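Local coordinates for protein nucleotidyltransferase (PDB 1WWP) that probably acts as the helical substrate-binding partner of a nucleotidyltransferase, its exact function and substrate being unknown, at residues E31-A36 with R108-V113; K39-Y44 with K57-L62; R61-R64 with L68-D71; V81-L86 with P104-L109. All coordinates share one frame; numbering follows the deposited sequence.

Interaction 1: residues E31-A36 with R108-V113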
loop_
_atom_site.group_PDB
_atom_site.type_symbol
_atom_site.label_atom_id
_atom_site.label_comp_id
_atom_site.label_asym_id
_atom_site.label_seq_id
_atom_site.Cartn_x
_atom_site.Cartn_y
_atom_site.Cartn_z
ATOM N N GLU A 31 2.609 4.077 4.389
ATOM C CA GLU A 31 1.390 4.212 3.601
ATOM C C GLU A 31 0.239 4.770 4.415
ATOM O O GLU A 31 -0.294 5.834 4.089
ATOM C CB GLU A 31 0.989 2.862 3.006
ATOM C CG GLU A 31 1.876 2.396 1.854
ATOM C CD GLU A 31 1.348 1.128 1.194
ATOM O OE1 GLU A 31 1.744 0.835 0.048
ATOM O OE2 GLU A 31 0.531 0.416 1.815
ATOM N N TYR A 32 -0.144 4.081 5.490
ATOM C CA TYR A 32 -1.263 4.584 6.266
ATOM C C TYR A 32 -0.976 5.857 7.041
ATOM O O TYR A 32 -1.900 6.586 7.392
ATOM C CB TYR A 32 -1.866 3.488 7.164
ATOM C CG TYR A 32 -1.029 2.921 8.290
ATOM C CD1 TYR A 32 -0.692 3.695 9.396
ATOM C CD2 TYR A 32 -0.691 1.558 8.304
ATOM C CE1 TYR A 32 -0.044 3.119 10.509
ATOM C CE2 TYR A 32 -0.051 0.976 9.401
ATOM C CZ TYR A 32 0.265 1.756 10.502
ATOM O OH TYR A 32 0.854 1.159 11.598
ATOM N N THR A 33 0.296 6.148 7.290
ATOM C CA THR A 33 0.637 7.377 7.979
ATOM C C THR A 33 0.490 8.538 7.000
ATOM O O THR A 33 0.043 9.632 7.352
ATOM C CB THR A 33 2.098 7.357 8.489
ATOM O OG1 THR A 33 2.239 6.349 9.498
ATOM C CG2 THR A 33 2.482 8.734 9.046
ATOM N N PHE A 34 0.897 8.291 5.763
ATOM C CA PHE A 34 0.795 9.290 4.707
ATOM C C PHE A 34 -0.665 9.672 4.476
ATOM O O PHE A 34 -1.011 10.852 4.425
ATOM C CB PHE A 34 1.358 8.716 3.413
ATOM C CG PHE A 34 1.124 9.580 2.217
ATOM C CD1 PHE A 34 0.027 9.357 1.382
ATOM C CD2 PHE A 34 2.015 10.603 1.901
ATOM C CE1 PHE A 34 -0.174 10.137 0.248
ATOM C CE2 PHE A 34 1.822 11.394 0.766
ATOM C CZ PHE A 34 0.721 11.157 -0.061
ATOM N N GLU A 35 -1.508 8.658 4.310
ATOM C CA GLU A 35 -2.924 8.891 4.065
ATOM C C GLU A 35 -3.538 9.706 5.192
ATOM O O GLU A 35 -4.303 10.638 4.944
ATOM C CB GLU A 35 -3.662 7.566 3.912
ATOM C CG GLU A 35 -3.089 6.645 2.813
ATOM C CD GLU A 35 -3.074 7.270 1.406
ATOM O OE1 GLU A 35 -4.016 8.021 1.060
ATOM O OE2 GLU A 35 -2.126 6.987 0.641
ATOM N N ALA A 36 -3.202 9.361 6.431
ATOM C CA ALA A 36 -3.730 10.092 7.577
ATOM C C ALA A 36 -3.129 11.486 7.605
ATOM O O ALA A 36 -3.766 12.446 8.019
ATOM C CB ALA A 36 -3.399 9.364 8.885
ATOM N N ARG A 108 10.089 12.704 10.143
ATOM C CA ARG A 108 10.347 13.974 10.819
ATOM C C ARG A 108 9.450 15.083 10.272
ATOM O O ARG A 108 8.825 15.816 11.036
ATOM C CB ARG A 108 11.815 14.383 10.654
ATOM C CG ARG A 108 12.825 13.373 11.195
ATOM C CD ARG A 108 14.253 13.766 10.830
ATOM N NE ARG A 108 15.195 12.674 11.065
ATOM C CZ ARG A 108 15.518 12.203 12.266
ATOM N NH1 ARG A 108 14.980 12.730 13.357
ATOM N NH2 ARG A 108 16.376 11.196 12.376
ATOM N N LEU A 109 9.389 15.202 8.949
ATOM C CA LEU A 109 8.560 16.231 8.314
ATOM C C LEU A 109 7.116 16.165 8.819
ATOM O O LEU A 109 6.545 17.174 9.237
ATOM C CB LEU A 109 8.575 16.051 6.792
ATOM C CG LEU A 109 8.208 17.203 5.839
ATOM C CD1 LEU A 109 7.119 16.728 4.910
ATOM C CD2 LEU A 109 7.774 18.449 6.599
HETATM N N MSE A 110 6.535 14.969 8.792
HETATM C CA MSE A 110 5.160 14.797 9.229
HETATM C C MSE A 110 4.962 15.112 10.692
HETATM O O MSE A 110 3.944 15.696 11.072
HETATM C CB MSE A 110 4.674 13.377 8.924
HETATM C CG MSE A 110 4.569 13.102 7.425
HETATM SE SE MSE A 110 3.647 11.485 6.878
HETATM C CE MSE A 110 5.101 10.199 6.915
ATOM N N GLU A 111 5.933 14.726 11.514
ATOM C CA GLU A 111 5.865 14.973 12.947
ATOM C C GLU A 111 5.864 16.478 13.208
ATOM O O GLU A 111 5.104 16.979 14.030
ATOM C CB GLU A 111 7.067 14.317 13.642
ATOM C CG GLU A 111 7.047 14.398 15.167
ATOM C CD GLU A 111 8.186 13.615 15.824
ATOM O OE1 GLU A 111 8.157 13.467 17.065
ATOM O OE2 GLU A 111 9.107 13.153 15.110
ATOM N N GLN A 112 6.717 17.193 12.490
ATOM C CA GLN A 112 6.833 18.635 12.642
ATOM C C GLN A 112 5.625 19.379 12.099
ATOM O O GLN A 112 5.172 20.358 12.692
ATOM C CB GLN A 112 8.094 19.140 11.933
ATOM C CG GLN A 112 9.385 18.839 12.661
ATOM C CD GLN A 112 10.595 19.317 11.891
ATOM O OE1 GLN A 112 10.622 20.443 11.396
ATOM N NE2 GLN A 112 11.608 18.465 11.789
ATOM N N VAL A 113 5.101 18.928 10.967
ATOM C CA VAL A 113 3.946 19.614 10.403
ATOM C C VAL A 113 2.746 19.408 11.303
ATOM O O VAL A 113 2.061 20.358 11.638
ATOM C CB VAL A 113 3.619 19.114 8.986
ATOM C CG1 VAL A 113 2.417 19.890 8.418
ATOM C CG2 VAL A 113 4.829 19.308 8.090
#

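Interaction 2: residues K39-Y44 with K57-L62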
loop_
_atom_site.group_PDB
_atom_site.type_symbol
_atom_site.label_atom_id
_atom_site.label_comp_id
_atom_site.label_asym_id
_atom_site.label_seq_id
_atom_site.Cartn_x
_atom_site.Cartn_y
_atom_site.Cartn_z
ATOM N N LYS A 39 -4.735 13.878 4.841
ATOM C CA LYS A 39 -6.127 14.081 5.219
ATOM C C LYS A 39 -6.230 15.104 6.341
ATOM O O LYS A 39 -7.142 15.932 6.358
ATOM C CB LYS A 39 -6.763 12.755 5.648
ATOM C CG LYS A 39 -7.066 11.833 4.476
ATOM C CD LYS A 39 -7.972 12.555 3.516
ATOM C CE LYS A 39 -8.407 11.671 2.380
ATOM N NZ LYS A 39 -9.256 12.486 1.463
ATOM N N ALA A 40 -5.293 15.069 7.279
ATOM C CA ALA A 40 -5.329 16.030 8.383
ATOM C C ALA A 40 -5.027 17.432 7.842
ATOM O O ALA A 40 -5.610 18.429 8.278
ATOM C CB ALA A 40 -4.299 15.637 9.482
ATOM N N LEU A 41 -4.086 17.517 6.914
ATOM C CA LEU A 41 -3.746 18.806 6.297
ATOM C C LEU A 41 -4.968 19.322 5.503
ATOM O O LEU A 41 -5.319 20.492 5.579
ATOM C CB LEU A 41 -2.561 18.642 5.339
ATOM C CG LEU A 41 -1.146 18.922 5.844
ATOM C CD1 LEU A 41 -0.151 18.770 4.683
ATOM C CD2 LEU A 41 -1.075 20.334 6.388
ATOM N N GLN A 42 -5.598 18.431 4.743
ATOM C CA GLN A 42 -6.775 18.807 3.955
ATOM C C GLN A 42 -7.878 19.406 4.846
ATOM O O GLN A 42 -8.401 20.477 4.551
ATOM C CB GLN A 42 -7.299 17.583 3.191
ATOM C CG GLN A 42 -8.574 17.843 2.406
ATOM C CD GLN A 42 -9.165 16.572 1.821
ATOM O OE1 GLN A 42 -9.389 15.586 2.527
ATOM N NE2 GLN A 42 -9.428 16.593 0.526
ATOM N N ALA A 43 -8.202 18.723 5.946
ATOM C CA ALA A 43 -9.229 19.185 6.890
ATOM C C ALA A 43 -8.824 20.492 7.538
ATOM O O ALA A 43 -9.650 21.383 7.745
ATOM C CB ALA A 43 -9.460 18.132 7.975
ATOM N N TYR A 44 -7.542 20.609 7.865
ATOM C CA TYR A 44 -7.050 21.822 8.492
ATOM C C TYR A 44 -7.178 23.011 7.524
ATOM O O TYR A 44 -7.618 24.094 7.901
ATOM C CB TYR A 44 -5.586 21.654 8.874
ATOM C CG TYR A 44 -4.981 22.888 9.505
ATOM C CD1 TYR A 44 -5.111 23.132 10.867
ATOM C CD2 TYR A 44 -4.286 23.818 8.734
ATOM C CE1 TYR A 44 -4.564 24.262 11.449
ATOM C CE2 TYR A 44 -3.735 24.956 9.307
ATOM C CZ TYR A 44 -3.877 25.170 10.667
ATOM O OH TYR A 44 -3.327 26.291 11.251
ATOM N N LYS A 57 -1.253 16.097 -3.671
ATOM C CA LYS A 57 -0.406 17.150 -4.239
ATOM C C LYS A 57 -1.029 18.539 -4.160
ATOM O O LYS A 57 -0.346 19.525 -3.900
ATOM C CB LYS A 57 -0.046 16.828 -5.692
ATOM C CG LYS A 57 1.202 15.951 -5.834
ATOM C CD LYS A 57 1.577 15.759 -7.298
ATOM C CE LYS A 57 2.850 14.936 -7.448
ATOM N NZ LYS A 57 3.146 14.639 -8.888
ATOM N N GLY A 58 -2.329 18.620 -4.383
ATOM C CA GLY A 58 -2.994 19.907 -4.316
ATOM C C GLY A 58 -3.003 20.439 -2.902
ATOM O O GLY A 58 -2.843 21.633 -2.669
ATOM N N VAL A 59 -3.211 19.541 -1.949
ATOM C CA VAL A 59 -3.236 19.941 -0.548
ATOM C C VAL A 59 -1.850 20.426 -0.130
ATOM O O VAL A 59 -1.689 21.422 0.568
ATOM C CB VAL A 59 -3.703 18.763 0.380
ATOM C CG1 VAL A 59 -3.557 19.154 1.851
ATOM C CG2 VAL A 59 -5.159 18.441 0.079
ATOM N N ILE A 60 -0.827 19.739 -0.605
ATOM C CA ILE A 60 0.525 20.150 -0.242
ATOM C C ILE A 60 0.812 21.567 -0.816
ATOM O O ILE A 60 1.377 22.435 -0.124
ATOM C CB ILE A 60 1.554 19.060 -0.717
ATOM C CG1 ILE A 60 1.445 17.845 0.206
ATOM C CG2 ILE A 60 2.945 19.624 -0.747
ATOM C CD1 ILE A 60 2.115 16.573 -0.345
ATOM N N ARG A 61 0.382 21.809 -2.057
ATOM C CA ARG A 61 0.592 23.117 -2.699
ATOM C C ARG A 61 -0.116 24.214 -1.909
ATOM O O ARG A 61 0.401 25.309 -1.737
ATOM C CB ARG A 61 0.071 23.118 -4.141
ATOM C CG ARG A 61 0.625 21.993 -4.983
ATOM C CD ARG A 61 1.426 22.557 -6.130
ATOM N NE ARG A 61 1.944 21.528 -7.014
ATOM C CZ ARG A 61 1.195 20.677 -7.705
ATOM N NH1 ARG A 61 -0.132 20.719 -7.625
ATOM N NH2 ARG A 61 1.791 19.780 -8.472
ATOM N N LEU A 62 -1.322 23.932 -1.417
ATOM C CA LEU A 62 -2.064 24.923 -0.612
ATOM C C LEU A 62 -1.369 25.067 0.750
ATOM O O LEU A 62 -1.241 26.166 1.267
ATOM C CB LEU A 62 -3.532 24.485 -0.420
ATOM C CG LEU A 62 -4.362 24.419 -1.720
ATOM C CD1 LEU A 62 -5.673 23.690 -1.465
ATOM C CD2 LEU A 62 -4.614 25.845 -2.257
#

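Interaction 3: residues R61-R64 with L68-D71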
loop_
_atom_site.group_PDB
_atom_site.type_symbol
_atom_site.label_atom_id
_atom_site.label_comp_id
_atom_site.label_asym_id
_atom_site.label_seq_id
_atom_site.Cartn_x
_atom_site.Cartn_y
_atom_site.Cartn_z
ATOM N N ARG A 61 0.382 21.809 -2.057
ATOM C CA ARG A 61 0.592 23.117 -2.699
ATOM C C ARG A 61 -0.116 24.214 -1.909
ATOM O O ARG A 61 0.401 25.309 -1.737
ATOM C CB ARG A 61 0.071 23.118 -4.141
ATOM C CG ARG A 61 0.625 21.993 -4.983
ATOM C CD ARG A 61 1.426 22.557 -6.130
ATOM N NE ARG A 61 1.944 21.528 -7.014
ATOM C CZ ARG A 61 1.195 20.677 -7.705
ATOM N NH1 ARG A 61 -0.132 20.719 -7.625
ATOM N NH2 ARG A 61 1.791 19.780 -8.472
ATOM N N LEU A 62 -1.322 23.932 -1.417
ATOM C CA LEU A 62 -2.064 24.923 -0.612
ATOM C C LEU A 62 -1.369 25.067 0.750
ATOM O O LEU A 62 -1.241 26.166 1.267
ATOM C CB LEU A 62 -3.532 24.485 -0.420
ATOM C CG LEU A 62 -4.362 24.419 -1.720
ATOM C CD1 LEU A 62 -5.673 23.690 -1.465
ATOM C CD2 LEU A 62 -4.614 25.845 -2.257
ATOM N N ALA A 63 -0.915 23.960 1.331
ATOM C CA ALA A 63 -0.218 24.047 2.607
ATOM C C ALA A 63 1.002 24.967 2.428
ATOM O O ALA A 63 1.322 25.766 3.303
ATOM C CB ALA A 63 0.224 22.653 3.061
ATOM N N ARG A 64 1.669 24.859 1.282
ATOM C CA ARG A 64 2.838 25.690 1.004
ATOM C C ARG A 64 2.482 27.161 0.886
ATOM O O ARG A 64 3.114 28.010 1.508
ATOM C CB ARG A 64 3.518 25.266 -0.297
ATOM C CG ARG A 64 4.672 26.203 -0.697
ATOM C CD ARG A 64 5.271 25.829 -2.046
ATOM N NE ARG A 64 4.320 26.052 -3.130
ATOM C CZ ARG A 64 4.073 25.172 -4.093
ATOM N NH1 ARG A 64 4.715 24.009 -4.104
ATOM N NH2 ARG A 64 3.174 25.445 -5.031
ATOM N N LEU A 68 2.151 26.730 5.863
ATOM C CA LEU A 68 2.238 25.537 6.700
ATOM C C LEU A 68 3.460 24.714 6.338
ATOM O O LEU A 68 3.955 23.930 7.140
ATOM C CB LEU A 68 0.986 24.682 6.533
ATOM C CG LEU A 68 -0.024 24.685 7.677
ATOM C CD1 LEU A 68 -0.448 26.101 8.020
ATOM C CD2 LEU A 68 -1.219 23.848 7.257
ATOM N N LEU A 69 3.935 24.891 5.114
ATOM C CA LEU A 69 5.109 24.182 4.639
ATOM C C LEU A 69 6.052 25.162 3.982
ATOM O O LEU A 69 5.649 25.916 3.100
ATOM C CB LEU A 69 4.736 23.140 3.589
ATOM C CG LEU A 69 3.887 21.915 3.893
ATOM C CD1 LEU A 69 3.631 21.209 2.584
ATOM C CD2 LEU A 69 4.596 20.978 4.890
ATOM N N ARG A 70 7.306 25.164 4.410
ATOM C CA ARG A 70 8.281 26.028 3.777
ATOM C C ARG A 70 8.485 25.359 2.426
ATOM O O ARG A 70 8.157 24.179 2.268
ATOM C CB ARG A 70 9.584 26.035 4.567
ATOM C CG ARG A 70 9.451 26.610 5.967
ATOM C CD ARG A 70 8.837 28.005 5.940
ATOM N NE ARG A 70 8.827 28.611 7.266
ATOM C CZ ARG A 70 7.869 29.415 7.715
ATOM N NH1 ARG A 70 6.830 29.717 6.941
ATOM N NH2 ARG A 70 7.954 29.911 8.940
ATOM N N ASP A 71 9.014 26.090 1.452
ATOM C CA ASP A 71 9.213 25.517 0.125
ATOM C C ASP A 71 9.976 24.198 0.157
ATOM O O ASP A 71 9.604 23.253 -0.535
ATOM C CB ASP A 71 9.918 26.522 -0.790
ATOM C CG ASP A 71 8.975 27.607 -1.311
ATOM O OD1 ASP A 71 9.463 28.560 -1.955
ATOM O OD2 ASP A 71 7.747 27.509 -1.089
HETATM O O HOH W 1 5.903 28.603 1.933
#

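Interaction 4: residues V81-L86 with P104-L109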
loop_
_atom_site.group_PDB
_atom_site.type_symbol
_atom_site.label_atom_id
_atom_site.label_comp_id
_atom_site.label_asym_id
_atom_site.label_seq_id
_atom_site.Cartn_x
_atom_site.Cartn_y
_atom_site.Cartn_z
ATOM N N VAL A 81 4.586 12.026 -1.939
ATOM C CA VAL A 81 3.442 11.557 -2.718
ATOM C C VAL A 81 3.920 10.617 -3.823
ATOM O O VAL A 81 3.324 9.569 -4.052
ATOM C CB VAL A 81 2.635 12.730 -3.322
ATOM C CG1 VAL A 81 1.524 12.197 -4.273
ATOM C CG2 VAL A 81 1.981 13.530 -2.203
ATOM N N ASP A 82 5.013 10.962 -4.494
ATOM C CA ASP A 82 5.506 10.081 -5.549
ATOM C C ASP A 82 5.983 8.724 -4.995
ATOM O O ASP A 82 5.728 7.683 -5.596
ATOM C CB ASP A 82 6.609 10.779 -6.360
ATOM C CG ASP A 82 6.055 11.886 -7.273
ATOM O OD1 ASP A 82 4.887 11.770 -7.727
ATOM O OD2 ASP A 82 6.790 12.861 -7.554
ATOM N N ASP A 83 6.655 8.724 -3.850
ATOM C CA ASP A 83 7.093 7.462 -3.250
ATOM C C ASP A 83 5.881 6.620 -2.850
ATOM O O ASP A 83 5.926 5.385 -2.859
ATOM C CB ASP A 83 7.947 7.721 -2.019
ATOM C CG ASP A 83 9.377 8.010 -2.371
ATOM O OD1 ASP A 83 10.169 8.278 -1.444
ATOM O OD2 ASP A 83 9.707 7.962 -3.582
ATOM N N ARG A 84 4.800 7.305 -2.500
ATOM C CA ARG A 84 3.570 6.642 -2.118
ATOM C C ARG A 84 3.031 5.872 -3.336
ATOM O O ARG A 84 2.454 4.796 -3.205
ATOM C CB ARG A 84 2.566 7.690 -1.629
ATOM C CG ARG A 84 1.196 7.129 -1.295
ATOM C CD ARG A 84 1.260 6.137 -0.147
ATOM N NE ARG A 84 -0.013 5.457 0.038
ATOM C CZ ARG A 84 -0.363 4.353 -0.610
ATOM N NH1 ARG A 84 0.471 3.804 -1.487
ATOM N NH2 ARG A 84 -1.539 3.787 -0.373
ATOM N N SER A 85 3.241 6.412 -4.533
ATOM C CA SER A 85 2.762 5.726 -5.726
ATOM C C SER A 85 3.673 4.561 -6.090
ATOM O O SER A 85 3.325 3.736 -6.916
ATOM C CB SER A 85 2.647 6.704 -6.909
ATOM O OG SER A 85 3.917 7.221 -7.272
ATOM N N LEU A 86 4.846 4.474 -5.468
ATOM C CA LEU A 86 5.750 3.369 -5.770
ATOM C C LEU A 86 5.746 2.215 -4.757
ATOM O O LEU A 86 6.314 1.159 -5.021
ATOM C CB LEU A 86 7.178 3.886 -5.910
ATOM C CG LEU A 86 7.557 4.612 -7.199
ATOM C CD1 LEU A 86 8.903 5.279 -7.025
ATOM C CD2 LEU A 86 7.589 3.609 -8.342
ATOM N N PRO A 104 13.094 8.220 7.080
ATOM C CA PRO A 104 13.538 9.051 8.200
ATOM C C PRO A 104 13.050 10.489 8.062
ATOM O O PRO A 104 12.414 11.030 8.973
ATOM C CB PRO A 104 15.060 8.955 8.112
ATOM C CG PRO A 104 15.268 7.567 7.595
ATOM C CD PRO A 104 14.230 7.466 6.510
ATOM N N ASP A 105 13.352 11.104 6.920
ATOM C CA ASP A 105 12.945 12.481 6.661
ATOM C C ASP A 105 11.429 12.637 6.633
ATOM O O ASP A 105 10.895 13.591 7.191
ATOM C CB ASP A 105 13.525 12.972 5.336
ATOM C CG ASP A 105 15.041 13.061 5.359
ATOM O OD1 ASP A 105 15.693 12.031 5.630
ATOM O OD2 ASP A 105 15.583 14.160 5.105
ATOM N N TYR A 106 10.735 11.708 5.978
ATOM C CA TYR A 106 9.276 11.797 5.908
ATOM C C TYR A 106 8.700 11.788 7.313
ATOM O O TYR A 106 7.837 12.599 7.641
ATOM C CB TYR A 106 8.686 10.639 5.105
ATOM C CG TYR A 106 9.099 10.614 3.663
ATOM C CD1 TYR A 106 9.594 11.759 3.037
ATOM C CD2 TYR A 106 8.970 9.449 2.902
ATOM C CE1 TYR A 106 9.950 11.744 1.691
ATOM C CE2 TYR A 106 9.326 9.427 1.547
ATOM C CZ TYR A 106 9.814 10.576 0.957
ATOM O OH TYR A 106 10.174 10.565 -0.364
ATOM N N ALA A 107 9.203 10.880 8.149
ATOM C CA ALA A 107 8.735 10.769 9.522
ATOM C C ALA A 107 8.913 12.099 10.261
ATOM O O ALA A 107 7.993 12.574 10.924
ATOM C CB ALA A 107 9.494 9.656 10.241
ATOM N N ARG A 108 10.089 12.704 10.143
ATOM C CA ARG A 108 10.347 13.974 10.819
ATOM C C ARG A 108 9.450 15.083 10.272
ATOM O O ARG A 108 8.825 15.816 11.036
ATOM C CB ARG A 108 11.815 14.383 10.654
ATOM C CG ARG A 108 12.825 13.373 11.195
ATOM C CD ARG A 108 14.253 13.766 10.830
ATOM N NE ARG A 108 15.195 12.674 11.065
ATOM C CZ ARG A 108 15.518 12.203 12.266
ATOM N NH1 ARG A 108 14.980 12.730 13.357
ATOM N NH2 ARG A 108 16.376 11.196 12.376
ATOM N N LEU A 109 9.389 15.202 8.949
ATOM C CA LEU A 109 8.560 16.231 8.314
ATOM C C LEU A 109 7.116 16.165 8.819
ATOM O O LEU A 109 6.545 17.174 9.237
ATOM C CB LEU A 109 8.575 16.051 6.792
ATOM C CG LEU A 109 8.208 17.203 5.839
ATOM C CD1 LEU A 109 7.119 16.728 4.910
ATOM C CD2 LEU A 109 7.774 18.449 6.599
#

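Interaction 1: residues E31-A36 with R108-V113
Thr33 and Met110 meet in the interior of the protein, where helix 20-49 passes helix 93-116. Met110 is modelled as selenomethionine, so its heteroatom is selenium.

The contact is almost wholly apolar. The methyl of Thr33 does the touching: CG2 lies 3.7 Å from Met110 CE and just as far from Met110 SE, so the branch sits against the bent end of the long side chain. Thr33 offers this face because OG1 stands beside the backbone N (chi1 -66°), which leaves CG2 pointing across at the other helix. Met110 runs out extended to its selenium and then folds at chi3 (-87°), bringing CE round against the threonine methyl. Met110 SE also lies 4.2 Å from Phe34 CA and so rests on helix backbone as well as on a side chain. The ring of Phe34 takes another course: its CB leads away from Met110, and the ring packs on Met80, Val81 and Arg84 of helix 71-86.

The polar end of Thr33 is turned to other partners. OG1 is hydrogen-bonded to the carbonyl of Arg29, one turn earlier, with a weak bond to Ala5 O of helix 2-13, so the hydroxyl has its mate without help from helix 93-116.

Further packing surrounds Met110, with Leu9 of helix 2-13 and Phe30 and Phe37 of helix 20-49 all touching it. The CA atoms of Phe34 and Met110 stand 8.4 Å apart, a spacing bridged mainly by one long side chain. The chemistry implies cohesion by burial of apolar groups: a threonine serves here as a methyl-bearing surface while its hydroxyl is paired elsewhere.

Interaction 2: residues K39-Y44 with K57-L62
Gln42 and Val59 hold helix 20-49 close against helix 56-66, with their CA atoms 5.8 Å apart. The side chain of Gln42 can be followed outward. Its CB meets Val59 CG2 at 3.9 Å, and CG passes the same methyl slightly farther off, so the aliphatic stem lies across the valine branch at about a right angle. With CG anti to the backbone N (chi1 176°) and the chain extended beyond it, the amide is carried past Val59 to polar partners. OE1 accepts a hydrogen bond from Lys39 NZ at 3.3 Å, one turn earlier in the same helix, the donor tilted 25° from the carbonyl plane. NE2 donates to the carbonyl of Gly53, in the loop that joins the two helices, so the amide has partners at both ends.

Val59 puts its other methyl to separate use. CG1 reaches Leu41 CB at 3.7 Å and lies 3.6 Å from the backbone N of Gln42, pressing on the helix surface itself. One branched side chain thus straddles two consecutive residues, its two methyls dividing the work.

Around this pair, Val59 also packs on Trp38 and Leu45 of helix 20-49. On another side of helix 56-66, Ile60 turns to Ala77, Leu78 and Val81, so the short helix packs on helix 20-49 with one face and on helix 71-86 with another.

Interaction 3: residues R61-R64 with L68-D71
This is a local turn contact at the C-terminal end of helix 56-66, where Ala63 and Arg64 are met by the returning chain of 68-71. Ala63 O receives two backbone N-H groups: Leu69 N at 3.3 Å, and Leu68 N in a weak, strongly bent bond. Alongside these bonds Ala63 CB packs on Leu69 CD1 at 3.7 Å. Arg64 CA directs a CA-H...O contact at Leu69 O, and a water donates to both Arg64 O and Leu69 O, bridging the two backbones.

The turn is the link of a helix-loop-helix unit. Arg70 occupies the N-cap position of helix 71-86, and its backbone N is bonded to Glu73 OE1, three residues on.

Farther out, the Arg64 stem reaches Asp71: Arg64 CD lies 3.1 Å from Asp71 OD2. A bend at chi3 (67°) then swings the guanidinium off, so that Arg64 NE stays 4.2 Å from Asp71 OD2, too far for a salt bridge, with guanidinium and carboxylate planes 79° apart. Cutting Arg64 back to an alanine would probably leave the Asp71 carboxylate without its methylene neighbours and the nearby opposite charge. Arg61 CA lies on one side of the guanidinium, offset toward its rim, while other Arg64 side-chain contacts fall on Ala74 and Arg75.

Interaction 4: residues V81-L86 with P104-L109
Tyr106 reaches from helix 93-116 to Asp83 on helix 71-86 and donates a short hydrogen bond from OH to Asp83 OD1, at 2.5 Å. Asp83 OD1 lies at the edge of the phenol ring, in its plane, 3.3 Å from Tyr106 CE2. Seen from the aspartate the approach is less regular: the hydroxyl comes from above the carboxylate plane, 57° out of it, and carboxylate and ring are inclined by 61°. The CA atoms of the two residues stand 10.4 Å apart, a gap spanned by the length of the tyrosine.

The next shell holds both ends. The second carboxylate oxygen, OD2, forms a salt bridge with Arg102, one turn before Tyr106 on its own helix, so Asp83 is gripped twice by helix 93-116. The Tyr106 ring is packed by Leu76 and Met80 of helix 71-86 and meets the ring of Phe30, their planes about 25° apart. Losing the carboxylate to an alanine here would probably leave the hydroxyl of the buried Tyr106 without this acceptor and Arg102 without this salt-bridge partner.

Helices 71-86 and 93-116 follow one another in the chain and run in roughly opposite senses here, the arrangement of a helical hairpin within an all-helical bundle, fastened across its buried side by a polar pair.

In the fold
From the N terminus, helix 20-49 supplies 31-36 to interaction 1 and then 39-44 to interaction 2. Interaction 2 closes first, when helix 56-66 folds back; interaction 3 starts on that helix, sharing Arg61 and Leu62, and closes the short turn into helix 71-86. Interaction 4 then joins helix 71-86 to helix 93-116. Interaction 1 spans the longest loop: 2 and 3 fall wholly within it, while 4 ends on the same helix, sharing Arg108 and Leu109. Packing links them too, Val113 reaching Leu41 and Leu69, and Phe34 reaching Val81. A salt bridge from Glu35 to Arg84 joins 1 to 4, whose centres are about 8 Å apart.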